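Local structure of protein F-93 (Sulfolobus virus 1, 1TBX) at the interface of chains A and B. The protein forms a winged-helix homodimer that binds DNA and probably acts as a transcription factor recognising a palindromic or pseudo-palindromic target sequence. Sequence-based numbering; all coordinates share one arbitrary frame. Chains: chain A/B, Hypothetical 11.0 kDa protein.

The interface of chains A and B. Residues chain A 72, 75-76, 79-80, 82-83; chain B 7, 79, 82-83, 86-87, 90.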
ATOM      1  N   LYS A  72      -8.221   5.363  15.073  1.00 25.84           N
ATOM      2  CA  LYS A  72      -7.233   4.510  14.381  1.00 24.17           C
ATOM      3  C   LYS A  72      -7.191   4.695  12.841  1.00 27.89           C
ATOM      4  O   LYS A  72      -6.151   4.494  12.210  1.00 32.96           O
ATOM      5  CB  LYS A  72      -7.311   3.022  14.854  1.00 22.43           C
ATOM      6  CG  LYS A  72      -7.887   1.930  13.942  1.00 19.16           C
ATOM      7  CD  LYS A  72      -8.617   0.877  14.784  1.00 15.20           C
ATOM      8  CE  LYS A  72      -8.975  -0.399  14.007  1.00 17.09           C
ATOM      9  NZ  LYS A  72      -8.466  -1.699  14.582  1.00 16.17           N
ATOM     10  N   LEU A  75      -5.140   8.074  12.233  1.00 30.32           N
ATOM     11  CA  LEU A  75      -3.713   7.799  12.365  1.00 31.34           C
ATOM     12  C   LEU A  75      -3.156   7.100  11.141  1.00 30.24           C
ATOM     13  O   LEU A  75      -2.201   7.574  10.517  1.00 34.54           O
ATOM     14  CB  LEU A  75      -3.450   7.020  13.654  1.00 32.93           C
ATOM     15  CG  LEU A  75      -3.533   8.061  14.790  1.00 37.19           C
ATOM     16  CD1 LEU A  75      -3.950   7.505  16.172  1.00 32.05           C
ATOM     17  CD2 LEU A  75      -2.228   8.927  14.847  1.00 37.41           C
ATOM     18  N   PHE A  76      -3.785   6.007  10.751  1.00 26.57           N
ATOM     19  CA  PHE A  76      -3.334   5.239   9.581  1.00 27.86           C
ATOM     20  C   PHE A  76      -3.465   5.982   8.250  1.00 30.36           C
ATOM     21  O   PHE A  76      -2.518   6.006   7.460  1.00 34.70           O
ATOM     22  CB  PHE A  76      -4.107   3.935   9.499  1.00 28.85           C
ATOM     23  CG  PHE A  76      -3.447   2.875   8.669  1.00 31.12           C
ATOM     24  CD1 PHE A  76      -2.078   2.918   8.399  1.00 30.65           C
ATOM     25  CD2 PHE A  76      -4.205   1.799   8.179  1.00 29.57           C
ATOM     26  CE1 PHE A  76      -1.473   1.910   7.607  1.00 33.51           C
ATOM     27  CE2 PHE A  76      -3.616   0.785   7.404  1.00 31.54           C
ATOM     28  CZ  PHE A  76      -2.249   0.844   7.116  1.00 33.04           C
ATOM     29  N   SER A  79      -0.399   8.140   7.183  1.00 23.53           N
ATOM     30  CA  SER A  79       0.767   7.467   6.660  1.00 23.06           C
ATOM     31  C   SER A  79       0.495   6.770   5.321  1.00 25.08           C
ATOM     32  O   SER A  79       1.386   6.654   4.491  1.00 32.37           O
ATOM     33  CB  SER A  79       1.346   6.500   7.671  1.00 23.02           C
ATOM     34  OG  SER A  79       0.379   5.553   8.061  1.00 37.01           O
ATOM     35  N   LEU A  80      -0.718   6.284   5.104  1.00 23.17           N
ATOM     36  CA  LEU A  80      -1.074   5.789   3.774  1.00 23.55           C
ATOM     37  C   LEU A  80      -1.068   6.904   2.718  1.00 26.27           C
ATOM     38  O   LEU A  80      -0.597   6.680   1.609  1.00 31.86           O
ATOM     39  CB  LEU A  80      -2.441   5.106   3.777  1.00 21.72           C
ATOM     40  CG  LEU A  80      -2.635   3.754   4.505  1.00 27.53           C
ATOM     41  CD1 LEU A  80      -4.143   3.337   4.611  1.00 25.26           C
ATOM     42  CD2 LEU A  80      -1.735   2.600   3.932  1.00 17.59           C
ATOM     43  N   THR A  82       0.653   9.566   2.492  1.00 25.80           N
ATOM     44  CA  THR A  82       2.031   9.951   2.213  1.00 26.33           C
ATOM     45  C   THR A  82       2.673   8.934   1.231  1.00 27.50           C
ATOM     46  O   THR A  82       3.264   9.319   0.235  1.00 27.84           O
ATOM     47  CB  THR A  82       2.834  10.219   3.614  1.00 25.68           C
ATOM     48  OG1 THR A  82       4.241  10.348   3.419  1.00 33.43           O
ATOM     49  CG2 THR A  82       2.854   9.073   4.531  1.00 25.33           C
ATOM     50  N   ALA A  83       2.483   7.644   1.507  1.00 24.30           N
ATOM     51  CA  ALA A  83       2.813   6.560   0.601  1.00 22.83           C
ATOM     52  C   ALA A  83       2.169   6.666  -0.819  1.00 23.23           C
ATOM     53  O   ALA A  83       2.904   6.715  -1.821  1.00 23.15           O
ATOM     54  CB  ALA A  83       2.503   5.236   1.258  1.00 17.13           C
TER
ATOM     55  N   PHE B   7      -1.787  -3.833   1.928  1.00 31.28           N
ATOM     56  CA  PHE B   7      -0.579  -3.816   1.153  1.00 26.29           C
ATOM     57  C   PHE B   7      -0.445  -5.117   0.341  1.00 24.65           C
ATOM     58  O   PHE B   7      -0.594  -6.240   0.879  1.00 24.17           O
ATOM     59  CB  PHE B   7       0.573  -3.724   2.149  1.00 27.62           C
ATOM     60  CG  PHE B   7       0.476  -2.569   3.103  1.00 20.72           C
ATOM     61  CD1 PHE B   7       0.239  -2.785   4.451  1.00 23.73           C
ATOM     62  CD2 PHE B   7       0.701  -1.261   2.668  1.00 25.41           C
ATOM     63  CE1 PHE B   7       0.206  -1.710   5.376  1.00 17.94           C
ATOM     64  CE2 PHE B   7       0.643  -0.165   3.568  1.00 22.88           C
ATOM     65  CZ  PHE B   7       0.387  -0.400   4.928  1.00 22.13           C
ATOM     66  N   SER B  79       8.536   5.769   2.313  1.00 24.49           N
ATOM     67  CA  SER B  79       7.135   6.067   2.617  1.00 23.49           C
ATOM     68  C   SER B  79       6.300   4.820   2.847  1.00 25.03           C
ATOM     69  O   SER B  79       5.379   4.829   3.670  1.00 32.49           O
ATOM     70  CB  SER B  79       6.526   6.939   1.542  1.00 22.24           C
ATOM     71  OG  SER B  79       6.251   6.187   0.396  1.00 34.80           O
ATOM     72  N   THR B  82       7.011   3.345   6.450  1.00 25.85           N
ATOM     73  CA  THR B  82       6.258   4.168   7.379  1.00 26.60           C
ATOM     74  C   THR B  82       4.820   3.672   7.538  1.00 28.46           C
ATOM     75  O   THR B  82       4.367   3.394   8.668  1.00 29.10           O
ATOM     76  CB  THR B  82       6.331   5.631   6.893  1.00 28.31           C
ATOM     77  OG1 THR B  82       7.485   6.212   7.515  1.00 40.57           O
ATOM     78  CG2 THR B  82       5.147   6.558   7.381  1.00 25.59           C
ATOM     79  N   ALA B  83       4.112   3.547   6.416  1.00 25.03           N
ATOM     80  CA  ALA B  83       2.756   3.026   6.426  1.00 23.21           C
ATOM     81  C   ALA B  83       2.651   1.616   7.040  1.00 23.03           C
ATOM     82  O   ALA B  83       1.777   1.395   7.864  1.00 23.15           O
ATOM     83  CB  ALA B  83       2.198   3.029   5.012  1.00 22.03           C
ATOM     84  N   THR B  86       3.345   1.772  10.659  1.00 20.77           N
ATOM     85  CA  THR B  86       2.227   2.376  11.357  1.00 20.47           C
ATOM     86  C   THR B  86       1.144   1.334  11.477  1.00 21.32           C
ATOM     87  O   THR B  86       0.492   1.240  12.517  1.00 22.22           O
ATOM     88  CB  THR B  86       1.654   3.585  10.614  1.00 22.26           C
ATOM     89  OG1 THR B  86       2.510   4.714  10.782  1.00 24.94           O
ATOM     90  CG2 THR B  86       0.345   4.065  11.268  1.00 20.33           C
ATOM     91  N   TYR B  87       0.954   0.553  10.417  1.00 20.65           N
ATOM     92  CA  TYR B  87      -0.040  -0.504  10.404  1.00 23.79           C
ATOM     93  C   TYR B  87       0.200  -1.523  11.526  1.00 25.49           C
ATOM     94  O   TYR B  87      -0.728  -1.828  12.296  1.00 21.97           O
ATOM     95  CB  TYR B  87      -0.029  -1.187   9.054  1.00 24.96           C
ATOM     96  CG  TYR B  87      -1.027  -2.299   8.966  1.00 31.78           C
ATOM     97  CD1 TYR B  87      -2.348  -2.103   9.405  1.00 34.31           C
ATOM     98  CD2 TYR B  87      -0.669  -3.554   8.443  1.00 30.00           C
ATOM     99  CE1 TYR B  87      -3.312  -3.122   9.306  1.00 33.83           C
ATOM    100  CE2 TYR B  87      -1.624  -4.587   8.321  1.00 33.86           C
ATOM    101  CZ  TYR B  87      -2.955  -4.364   8.759  1.00 35.54           C
ATOM    102  OH  TYR B  87      -3.919  -5.371   8.686  1.00 36.97           O
ATOM    103  N   ILE B  90      -0.625  -0.345  14.849  1.00 27.96           N
ATOM    104  CA  ILE B  90      -2.079  -0.222  15.029  1.00 30.15           C
ATOM    105  C   ILE B  90      -2.718  -1.591  15.331  1.00 30.18           C
ATOM    106  O   ILE B  90      -3.551  -1.700  16.235  1.00 26.73           O
ATOM    107  CB  ILE B  90      -2.728   0.478  13.813  1.00 32.57           C
ATOM    108  CG1 ILE B  90      -2.690   1.999  14.018  1.00 30.99           C
ATOM    109  CG2 ILE B  90      -4.149  -0.039  13.554  1.00 32.94           C
ATOM    110  CD1 ILE B  90      -2.968   2.748  12.747  1.00 36.66           C
TER
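The ring of A:Phe76 carries CD1 of A:Leu80, from its own helix, over the centre of one face, 3.8 Å above the plane, and meets CE1 of B:Phe7 in plane at its edge. The B:Phe7 ring in turn has CB of B:Tyr87 at its own edge. With CG anti to the backbone N (chi1 -160°), A:Phe76 reaches across to chain B, meeting the loop residue B:Phe7 tip to tip, CZ to CZ at 3.6 Å. A:Phe76 CZ also lies 3.6 Å from CB of helical B:Tyr87, whose side chain crosses obliquely. A large, flat hydrocarbon suits this place because its rim touches several groups at once. The slim, apolar arm of B:Ile90 packs its CD1 3.6 Å from CB of A:Phe76. Branched A:Leu80 spares its other methyl, CD2, for B:Phe7.

Farther along, small residues let the helices approach: CB of A:Ser79 sits 3.8 Å from CG2 of B:Thr82, and A:Ala83 faces B:Ser79. A:Ser79 OG, flanked by backbone N and carbonyl carbon (chi1 57°), turns back onto a lone pair of A:Phe76 O, 3.0 Å away. B:Thr86 OG1 also bonds back, but from above the plane of B:Thr82 O; its rotamer (chi1 -76°) turns CG2 toward A:Phe76. With both hydroxyls bonded within their own helices, apolar packing joins helices A 71-94 and B 71-90 in the two-fold homodimer, a symmetry suiting the (pseudo-)palindromic target it probably recognises.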